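PDB 4MB7: endonuclease 8-like L720 from Acanthamoeba polyphaga mimivirus, which is an endonuclease VIII-like protein with a beta-sandwich and a helical H2TH region, and carries a bound zinc ion. Local coordinates for residues A[37-42]-A[55-60]; A[19-24]-A[89-94]; A[190-195]-A[209-214]. All blocks are in the same frame, centred on the assembly; numbering follows the deposited sequence.

Contacts 1 and 2 are neighbours at one end of the chain, their centres 11 Å apart. Contact 3 lies on the opposite side of the chain's centre, about 45 Å from contact 1 and 44 Å from contact 2, centre to centre. Along the sequence, contact 1 is nested inside the loop that contact 2 closes, and contact 3 follows both. Contact 1 lies at the open end of the hairpin of strands 40-47 and 50-56. Contact 2 pairs strands 21-25 and 89-93 of a second antiparallel sheet. They touch through the Asp38-Arg20 salt bridge, a probable Asp38 N to Ile21 O bond and side-chain packing. Contact 3 joins helices 182-191 and 205-230 of the H2TH region.

Contact 1 (A[37-42]-A[55-60]); sequences IDYIIR and LISSNK
The ring of Tyr39 lies over CB of Ser57, with one face centred on that carbon. CB of Ser57 sits 3.6 Å from the centroid of the Tyr39 ring and only 5° off its normal, a close CH-pi contact. The main chain of Leu55 meets the same ring at its edge, where CD2 of Tyr39 is 3.7 Å from C of Leu55. Lys60 crosses the ring obliquely, and its CB comes within 3.5 Å of Tyr39 OH. That hydroxyl is hydrogen-bonded to Pro61 O, just beyond the turn. OG of Ser57 is anti to its backbone N (chi1 -169°). Water 1 bonds to this OG and donates to Ile37 O. The extended Lys60 chain brings NZ to waters 1 and 2 through weak bonds, so the lysine reaches the carbonyl of Ile37 through solvent.

Beyond the ring the backbones pair. Ile40 N donates to Ile56 O at 2.7 Å, nearly along the C=O axis, and Ile56 N returns a bond to Ile40 O at 3.0 Å. Ile40 and Ile56 share one face of the sheet. Ile41 and Leu55 lie side by side on the other, with CG1 of Ile41 3.9 Å from CD2 of Leu55. CG1 of Ile56 takes the crowded position between N and the carbonyl carbon (chi1 66°), while its CG2 packs on CB of Arg42. Ser57 to Lys60 form a type II turn that leads on toward strand 63-70. The arrangement is that of the open end of an antiparallel beta hairpin, here formed by strands 40-47 and 50-56.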
loop_
_atom_site.group_PDB
_atom_site.type_symbol
_atom_site.label_atom_id
_atom_site.label_comp_id
_atom_site.label_asym_id
_atom_site.label_seq_id
_atom_site.Cartn_x
_atom_site.Cartn_y
_atom_site.Cartn_z
ATOM N N ILE A 37 -9.361 -24.551 -7.504
ATOM C CA ILE A 37 -10.496 -24.672 -8.418
ATOM C C ILE A 37 -11.809 -24.767 -7.641
ATOM O O ILE A 37 -11.887 -25.465 -6.629
ATOM C CB ILE A 37 -10.347 -25.899 -9.350
ATOM C CG1 ILE A 37 -9.107 -25.753 -10.232
ATOM C CG2 ILE A 37 -11.580 -26.070 -10.224
ATOM C CD1 ILE A 37 -9.167 -24.572 -11.172
ATOM N N ASP A 38 -12.817 -24.027 -8.105
ATOM C CA ASP A 38 -14.165 -24.037 -7.528
ATOM C C ASP A 38 -14.274 -23.405 -6.138
ATOM O O ASP A 38 -15.313 -23.500 -5.488
ATOM C CB ASP A 38 -14.767 -25.448 -7.531
ATOM C CG ASP A 38 -14.993 -25.977 -8.931
ATOM O OD1 ASP A 38 -15.318 -25.166 -9.827
ATOM O OD2 ASP A 38 -14.843 -27.199 -9.139
ATOM N N TYR A 39 -13.204 -22.759 -5.689
ATOM C CA TYR A 39 -13.278 -21.950 -4.481
ATOM C C TYR A 39 -14.113 -20.702 -4.753
ATOM O O TYR A 39 -14.236 -20.268 -5.897
ATOM C CB TYR A 39 -11.880 -21.559 -3.998
ATOM C CG TYR A 39 -11.319 -22.476 -2.933
ATOM C CD1 TYR A 39 -10.820 -23.731 -3.257
ATOM C CD2 TYR A 39 -11.285 -22.082 -1.602
ATOM C CE1 TYR A 39 -10.306 -24.570 -2.285
ATOM C CE2 TYR A 39 -10.772 -22.911 -0.623
ATOM C CZ TYR A 39 -10.285 -24.155 -0.970
ATOM O OH TYR A 39 -9.772 -24.986 0.001
ATOM N N ILE A 40 -14.686 -20.136 -3.696
ATOM C CA ILE A 40 -15.528 -18.954 -3.812
ATOM C C ILE A 40 -14.830 -17.736 -3.217
ATOM O O ILE A 40 -14.264 -17.812 -2.127
ATOM C CB ILE A 40 -16.864 -19.150 -3.072
ATOM C CG1 ILE A 40 -17.548 -20.442 -3.524
ATOM C CG2 ILE A 40 -17.780 -17.951 -3.284
ATOM C CD1 ILE A 40 -17.949 -20.438 -4.971
ATOM N N ILE A 41 -14.867 -16.619 -3.937
ATOM C CA ILE A 41 -14.361 -15.359 -3.402
ATOM C C ILE A 41 -15.310 -14.852 -2.325
ATOM O O ILE A 41 -16.415 -14.400 -2.620
ATOM C CB ILE A 41 -14.209 -14.293 -4.501
ATOM C CG1 ILE A 41 -13.161 -14.730 -5.526
ATOM C CG2 ILE A 41 -13.832 -12.948 -3.894
ATOM C CD1 ILE A 41 -12.893 -13.703 -6.606
ATOM N N ARG A 42 -14.877 -14.937 -1.073
ATOM C CA ARG A 42 -15.713 -14.536 0.049
ATOM C C ARG A 42 -15.606 -13.045 0.351
ATOM O O ARG A 42 -16.615 -12.384 0.595
ATOM C CB ARG A 42 -15.360 -15.353 1.296
ATOM C CG ARG A 42 -16.106 -14.935 2.558
ATOM C CD ARG A 42 -17.617 -15.032 2.377
ATOM N NE ARG A 42 -18.336 -14.594 3.571
ATOM C CZ ARG A 42 -18.697 -13.338 3.811
ATOM N NH1 ARG A 42 -18.408 -12.383 2.938
ATOM N NH2 ARG A 42 -19.349 -13.034 4.925
ATOM N N LEU A 55 -10.732 -16.864 0.316
ATOM C CA LEU A 55 -11.347 -17.893 -0.514
ATOM C C LEU A 55 -11.896 -19.023 0.345
ATOM O O LEU A 55 -11.196 -19.550 1.212
ATOM C CB LEU A 55 -10.331 -18.448 -1.515
ATOM C CG LEU A 55 -9.662 -17.446 -2.460
ATOM C CD1 LEU A 55 -8.601 -18.139 -3.298
ATOM C CD2 LEU A 55 -10.691 -16.769 -3.355
ATOM N N ILE A 56 -13.151 -19.388 0.107
ATOM C CA ILE A 56 -13.787 -20.472 0.848
ATOM C C ILE A 56 -14.345 -21.545 -0.086
ATOM O O ILE A 56 -14.613 -21.290 -1.260
ATOM C CB ILE A 56 -14.931 -19.958 1.750
ATOM C CG1 ILE A 56 -16.077 -19.406 0.899
ATOM C CG2 ILE A 56 -14.422 -18.903 2.720
ATOM C CD1 ILE A 56 -17.270 -18.938 1.709
ATOM N N SER A 57 -14.514 -22.747 0.453
ATOM C CA SER A 57 -15.124 -23.851 -0.278
ATOM C C SER A 57 -15.673 -24.857 0.727
ATOM O O SER A 57 -15.046 -25.120 1.753
ATOM C CB SER A 57 -14.100 -24.516 -1.200
ATOM O OG SER A 57 -14.725 -25.425 -2.089
ATOM N N SER A 58 -16.834 -25.426 0.444
ATOM C CA SER A 58 -17.502 -26.266 1.430
ATOM C C SER A 58 -16.666 -27.485 1.812
ATOM O O SER A 58 -16.179 -28.195 0.960
ATOM C CB SER A 58 -18.862 -26.719 0.893
ATOM O OG SER A 58 -19.651 -27.288 1.915
ATOM N N ASN A 59 -16.473 -27.643 3.110
ATOM C CA ASN A 59 -15.757 -28.770 3.677
ATOM C C ASN A 59 -14.300 -28.830 3.298
ATOM O O ASN A 59 -13.659 -29.864 3.349
ATOM C CB ASN A 59 -16.452 -30.058 3.335
ATOM C CG ASN A 59 -17.354 -30.492 4.440
ATOM O OD1 ASN A 59 -16.896 -31.046 5.439
ATOM N ND2 ASN A 59 -18.632 -30.182 4.310
ATOM N N LYS A 60 -13.790 -27.673 2.950
ATOM C CA LYS A 60 -12.387 -27.504 2.591
ATOM C C LYS A 60 -11.770 -26.354 3.385
ATOM O O LYS A 60 -12.487 -25.512 3.865
ATOM C CB LYS A 60 -12.244 -27.190 1.111
ATOM C CG LYS A 60 -12.638 -28.288 0.145
ATOM C CD LYS A 60 -12.059 -27.971 -1.220
ATOM C CE LYS A 60 -12.692 -28.794 -2.318
ATOM N NZ LYS A 60 -11.764 -28.934 -3.464
HETATM O O HOH W 1 -13.276 -26.401 -4.371
HETATM O O HOH W 2 -10.206 -27.282 -5.579
#

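Contact 2 (A[19-24]-A[89-94])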
loop_
_atom_site.group_PDB
_atom_site.type_symbol
_atom_site.label_atom_id
_atom_site.label_comp_id
_atom_site.label_asym_id
_atom_site.label_seq_id
_atom_site.Cartn_x
_atom_site.Cartn_y
_atom_site.Cartn_z
ATOM N N HIS A 19 -18.228 -14.839 -6.393
ATOM C CA HIS A 19 -18.098 -15.601 -7.633
ATOM C C HIS A 19 -17.127 -16.771 -7.499
ATOM O O HIS A 19 -16.203 -16.737 -6.686
ATOM C CB HIS A 19 -17.705 -14.689 -8.799
ATOM C CG HIS A 19 -18.803 -13.771 -9.236
ATOM N ND1 HIS A 19 -19.831 -14.180 -10.058
ATOM C CD2 HIS A 19 -19.044 -12.469 -8.952
ATOM C CE1 HIS A 19 -20.652 -13.168 -10.268
ATOM N NE2 HIS A 19 -20.198 -12.118 -9.609
ATOM N N ARG A 20 -17.352 -17.803 -8.303
ATOM C CA ARG A 20 -16.594 -19.045 -8.213
ATOM C C ARG A 20 -15.415 -19.064 -9.176
ATOM O O ARG A 20 -15.525 -18.613 -10.315
ATOM C CB ARG A 20 -17.515 -20.235 -8.498
ATOM C CG ARG A 20 -16.835 -21.592 -8.426
ATOM C CD ARG A 20 -17.842 -22.719 -8.610
ATOM N NE ARG A 20 -18.678 -22.512 -9.789
ATOM C CZ ARG A 20 -18.345 -22.887 -11.020
ATOM N NH1 ARG A 20 -17.187 -23.494 -11.240
ATOM N NH2 ARG A 20 -19.170 -22.654 -12.031
ATOM N N ILE A 21 -14.286 -19.593 -8.715
ATOM C CA ILE A 21 -13.124 -19.765 -9.575
ATOM C C ILE A 21 -13.309 -20.967 -10.494
ATOM O O ILE A 21 -13.409 -22.104 -10.034
ATOM C CB ILE A 21 -11.834 -19.945 -8.755
ATOM C CG1 ILE A 21 -11.528 -18.668 -7.967
ATOM C CG2 ILE A 21 -10.672 -20.306 -9.669
ATOM C CD1 ILE A 21 -10.367 -18.806 -7.002
ATOM N N VAL A 22 -13.353 -20.707 -11.795
ATOM C CA VAL A 22 -13.522 -21.766 -12.783
ATOM C C VAL A 22 -12.167 -22.306 -13.225
ATOM O O VAL A 22 -11.973 -23.516 -13.340
ATOM C CB VAL A 22 -14.318 -21.270 -14.006
ATOM C CG1 VAL A 22 -14.277 -22.296 -15.129
ATOM C CG2 VAL A 22 -15.754 -20.966 -13.609
ATOM N N SER A 23 -11.228 -21.398 -13.466
ATOM C CA SER A 23 -9.867 -21.782 -13.809
ATOM C C SER A 23 -8.874 -20.805 -13.191
ATOM O O SER A 23 -9.203 -19.646 -12.944
ATOM C CB SER A 23 -9.684 -21.849 -15.331
ATOM O OG SER A 23 -9.901 -20.587 -15.931
ATOM N N ILE A 24 -7.662 -21.285 -12.936
ATOM C CA ILE A 24 -6.625 -20.477 -12.301
ATOM C C ILE A 24 -5.248 -21.015 -12.686
ATOM O O ILE A 24 -5.046 -22.228 -12.735
ATOM C CB ILE A 24 -6.810 -20.442 -10.762
ATOM C CG1 ILE A 24 -5.695 -19.641 -10.086
ATOM C CG2 ILE A 24 -6.886 -21.850 -10.192
ATOM C CD1 ILE A 24 -5.970 -19.345 -8.623
ATOM N N MET A 89 -0.267 -14.463 -12.301
ATOM C CA MET A 89 -1.415 -15.287 -11.943
ATOM C C MET A 89 -2.658 -14.879 -12.724
ATOM O O MET A 89 -2.897 -13.694 -12.953
ATOM C CB MET A 89 -1.682 -15.228 -10.433
ATOM C CG MET A 89 -2.750 -16.201 -9.949
ATOM S SD MET A 89 -2.766 -16.418 -8.154
ATOM C CE MET A 89 -3.271 -14.794 -7.603
ATOM N N ILE A 90 -3.436 -15.875 -13.133
ATOM C CA ILE A 90 -4.650 -15.662 -13.906
ATOM C C ILE A 90 -5.809 -16.371 -13.229
ATOM O O ILE A 90 -5.751 -17.574 -13.002
ATOM C CB ILE A 90 -4.519 -16.258 -15.320
ATOM C CG1 ILE A 90 -3.266 -15.726 -16.009
ATOM C CG2 ILE A 90 -5.758 -15.950 -16.146
ATOM C CD1 ILE A 90 -3.238 -14.237 -16.090
ATOM N N ILE A 91 -6.861 -15.630 -12.901
ATOM C CA ILE A 91 -8.050 -16.240 -12.323
ATOM C C ILE A 91 -9.289 -15.922 -13.146
ATOM O O ILE A 91 -9.703 -14.767 -13.237
ATOM C CB ILE A 91 -8.290 -15.786 -10.871
ATOM C CG1 ILE A 91 -7.080 -16.120 -9.996
ATOM C CG2 ILE A 91 -9.546 -16.446 -10.316
ATOM C CD1 ILE A 91 -7.281 -15.808 -8.524
ATOM N N GLN A 92 -9.875 -16.950 -13.751
ATOM C CA GLN A 92 -11.139 -16.779 -14.461
ATOM C C GLN A 92 -12.313 -17.197 -13.585
ATOM O O GLN A 92 -12.316 -18.285 -13.009
ATOM C CB GLN A 92 -11.153 -17.565 -15.774
ATOM C CG GLN A 92 -12.461 -17.408 -16.541
ATOM C CD GLN A 92 -12.369 -17.866 -17.980
ATOM O OE1 GLN A 92 -11.300 -18.243 -18.460
ATOM N NE2 GLN A 92 -13.495 -17.831 -18.681
ATOM N N LEU A 93 -13.310 -16.324 -13.487
ATOM C CA LEU A 93 -14.473 -16.576 -12.646
ATOM C C LEU A 93 -15.660 -17.107 -13.452
ATOM O O LEU A 93 -15.599 -17.195 -14.678
ATOM C CB LEU A 93 -14.861 -15.302 -11.900
ATOM C CG LEU A 93 -13.717 -14.724 -11.061
ATOM C CD1 LEU A 93 -14.095 -13.376 -10.485
ATOM C CD2 LEU A 93 -13.333 -15.695 -9.953
ATOM N N ASP A 94 -16.737 -17.456 -12.753
ATOM C CA ASP A 94 -17.911 -18.056 -13.388
ATOM C C ASP A 94 -18.698 -17.096 -14.282
ATOM O O ASP A 94 -19.516 -17.529 -15.094
ATOM C CB ASP A 94 -18.834 -18.690 -12.340
ATOM C CG ASP A 94 -19.185 -17.737 -11.210
ATOM O OD1 ASP A 94 -19.078 -16.507 -11.402
ATOM O OD2 ASP A 94 -19.572 -18.221 -10.127
HETATM O O HOH W 3 -20.554 -20.930 -9.942
HETATM O O HOH W 4 -7.393 -18.858 -15.580
#
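CG of Asp94 stands in the crowded position between its backbone N and carbonyl carbon (chi1 52°), and CG of His19 is anti to its own carbonyl carbon (chi1 -71°). These torsions bring the carboxylate and the imidazole together, with their planes 76° apart. ND1 of His19 donates to OD1 of Asp94 at 2.8 Å, on the syn lone pair and near the ring plane. Asp94 OD2 accepts Arg20 N at 2.9 Å from above the carboxylate plane. Water 3 links OD2 to Arg20 NE, while NH1 of Arg20 forms a salt bridge with Asp38. The gripped carboxylate would probably stay ionised.

The strands run antiparallel with a classic beta bulge. Strand 21-25 is outermost in its four-stranded sheet, though Ile21 also bonds to the backbone of Asp38 and Tyr39. Val22 and Ser23 both face Gln92. Val22 N gives Gln92 O a bond of 2.9 Å, and Ser23 N adds a weak one to the same oxygen. Gln92 N answers to Ser23 O at 2.9 Å.

Past the bulge, Ile24 and Ile91 lie side by side, with CD1 of Ile24 3.7 Å from CG1 of Ile91. CG2 of Ile91 also meets CG1 of Ile21, at 3.8 Å. Tyr29 of helix 27-32 packs against Ile24 and Met89.

Contact 3 (A[190-195]-A[209-214])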
loop_
_atom_site.group_PDB
_atom_site.type_symbol
_atom_site.label_atom_id
_atom_site.label_comp_id
_atom_site.label_asym_id
_atom_site.label_seq_id
_atom_site.Cartn_x
_atom_site.Cartn_y
_atom_site.Cartn_z
ATOM N N TYR A 190 8.330 18.165 2.141
ATOM C CA TYR A 190 8.501 19.472 1.520
ATOM C C TYR A 190 7.350 20.404 1.877
ATOM O O TYR A 190 7.553 21.590 2.123
ATOM C CB TYR A 190 8.623 19.373 -0.001
ATOM C CG TYR A 190 8.654 20.739 -0.644
ATOM C CD1 TYR A 190 9.797 21.524 -0.583
ATOM C CD2 TYR A 190 7.534 21.259 -1.282
ATOM C CE1 TYR A 190 9.832 22.781 -1.148
ATOM C CE2 TYR A 190 7.560 22.520 -1.853
ATOM C CZ TYR A 190 8.714 23.275 -1.781
ATOM O OH TYR A 190 8.758 24.529 -2.345
ATOM N N ASP A 191 6.141 19.854 1.891
ATOM C CA ASP A 191 4.939 20.619 2.203
ATOM C C ASP A 191 5.013 21.205 3.615
ATOM O O ASP A 191 4.446 22.264 3.888
ATOM C CB ASP A 191 3.706 19.723 2.065
ATOM C CG ASP A 191 2.410 20.507 2.002
ATOM O OD1 ASP A 191 2.440 21.682 1.582
ATOM O OD2 ASP A 191 1.358 19.939 2.362
ATOM N N CYS A 192 5.722 20.514 4.501
ATOM C CA CYS A 192 5.835 20.933 5.892
ATOM C C CYS A 192 7.199 21.541 6.210
ATOM O O CYS A 192 7.502 21.809 7.371
ATOM C CB CYS A 192 5.564 19.753 6.826
ATOM S SG CYS A 192 3.945 18.986 6.594
ATOM N N LYS A 193 8.012 21.746 5.176
ATOM C CA LYS A 193 9.330 22.367 5.321
ATOM C C LYS A 193 10.211 21.649 6.339
ATOM O O LYS A 193 10.904 22.284 7.133
ATOM C CB LYS A 193 9.187 23.850 5.685
ATOM C CG LYS A 193 8.608 24.702 4.565
ATOM C CD LYS A 193 8.158 26.067 5.068
ATOM C CE LYS A 193 9.300 26.827 5.722
ATOM N NZ LYS A 193 10.428 27.089 4.782
ATOM N N ILE A 194 10.175 20.322 6.314
ATOM C CA ILE A 194 10.968 19.518 7.236
ATOM C C ILE A 194 12.074 18.777 6.492
ATOM O O ILE A 194 11.821 18.119 5.482
ATOM C CB ILE A 194 10.091 18.499 7.989
ATOM C CG1 ILE A 194 9.022 19.223 8.810
ATOM C CG2 ILE A 194 10.946 17.610 8.886
ATOM C CD1 ILE A 194 8.128 18.293 9.598
ATOM N N LEU A 195 13.301 18.892 6.991
ATOM C CA LEU A 195 14.439 18.204 6.391
ATOM C C LEU A 195 14.314 16.699 6.616
ATOM O O LEU A 195 14.109 16.256 7.745
ATOM C CB LEU A 195 15.748 18.718 6.990
ATOM C CG LEU A 195 17.039 18.317 6.271
ATOM C CD1 LEU A 195 17.117 18.981 4.905
ATOM C CD2 LEU A 195 18.258 18.664 7.113
ATOM N N ASP A 209 1.754 16.750 13.712
ATOM C CA ASP A 209 0.362 16.928 13.330
ATOM C C ASP A 209 0.325 17.487 11.916
ATOM O O ASP A 209 -0.514 17.102 11.103
ATOM C CB ASP A 209 -0.343 17.878 14.299
ATOM C CG ASP A 209 -1.804 18.089 13.951
ATOM O OD1 ASP A 209 -2.634 17.235 14.326
ATOM O OD2 ASP A 209 -2.122 19.110 13.308
ATOM N N CYS A 210 1.262 18.386 11.629
ATOM C CA CYS A 210 1.383 18.992 10.311
ATOM C C CYS A 210 1.682 17.942 9.240
ATOM O O CYS A 210 1.098 17.968 8.156
ATOM C CB CYS A 210 2.478 20.058 10.325
ATOM S SG CYS A 210 2.476 21.152 8.894
ATOM N N LEU A 211 2.591 17.022 9.552
ATOM C CA LEU A 211 2.958 15.947 8.629
ATOM C C LEU A 211 1.786 15.027 8.305
ATOM O O LEU A 211 1.586 14.644 7.151
ATOM C CB LEU A 211 4.116 15.121 9.194
ATOM C CG LEU A 211 5.531 15.583 8.846
ATOM C CD1 LEU A 211 6.565 14.679 9.499
ATOM C CD2 LEU A 211 5.718 15.611 7.337
ATOM N N CYS A 212 1.018 14.671 9.328
ATOM C CA CYS A 212 -0.127 13.786 9.147
ATOM C C CYS A 212 -1.209 14.436 8.294
ATOM O O CYS A 212 -1.813 13.784 7.445
ATOM C CB CYS A 212 -0.700 13.359 10.498
ATOM S SG CYS A 212 0.434 12.360 11.484
ATOM N N ASN A 213 -1.451 15.723 8.521
ATOM C CA ASN A 213 -2.420 16.459 7.718
ATOM C C ASN A 213 -1.971 16.561 6.266
ATOM O O ASN A 213 -2.778 16.435 5.345
ATOM C CB ASN A 213 -2.661 17.855 8.296
ATOM C CG ASN A 213 -3.428 17.820 9.609
ATOM O OD1 ASN A 213 -2.937 18.269 10.641
ATOM N ND2 ASN A 213 -4.642 17.292 9.569
ATOM N N SER A 214 -0.675 16.780 6.073
ATOM C CA SER A 214 -0.099 16.878 4.738
ATOM C C SER A 214 -0.210 15.555 3.992
ATOM O O SER A 214 -0.591 15.526 2.823
ATOM C CB SER A 214 1.366 17.309 4.819
ATOM O OG SER A 214 1.956 17.344 3.531
#
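The tight part of this contact gathers round the thiol of Cys192, which is buried against one side of helix 205-230. Cys192 SG is anti to the carbonyl carbon (chi1 -58°), and this points it at the helix. Cys192 SG lies 3.5 Å from Cys210 SG, in contact but well beyond a disulfide bond. Cys192 SG is also 3.6 Å from CB of Ser214 and 3.9 Å from CD2 of Leu211. Three side chains and the carbonyl of Cys210 line the helix side of this sulfur. Beside them Ile194 and Leu211 meet tip to tip, with CD1 of Ile194 3.8 Å from CG of Leu211. Met207, from an earlier turn of the long helix, packs on both Cys192 and Ile194.

Both segments belong to the H2TH region that marks this family. Helix 182-191 ends here in a Schellman motif, with Lys193 at positive phi as its C-prime residue. Lys193 N bonds back to Tyr190 O at 3.1 Å, and Ile194 then lies against helix 205-230.

The side nearer solvent is polar: Asp191 is partly exposed, Ser214 buried. Asp191 extends CG anti to its backbone N (chi1 -165°). Asp191 OD2 accepts a hydrogen bond from OG of Ser214 at 2.9 Å, through the anti lone pair. Salt bridges to Arg240 and Lys217 hold the same carboxylate.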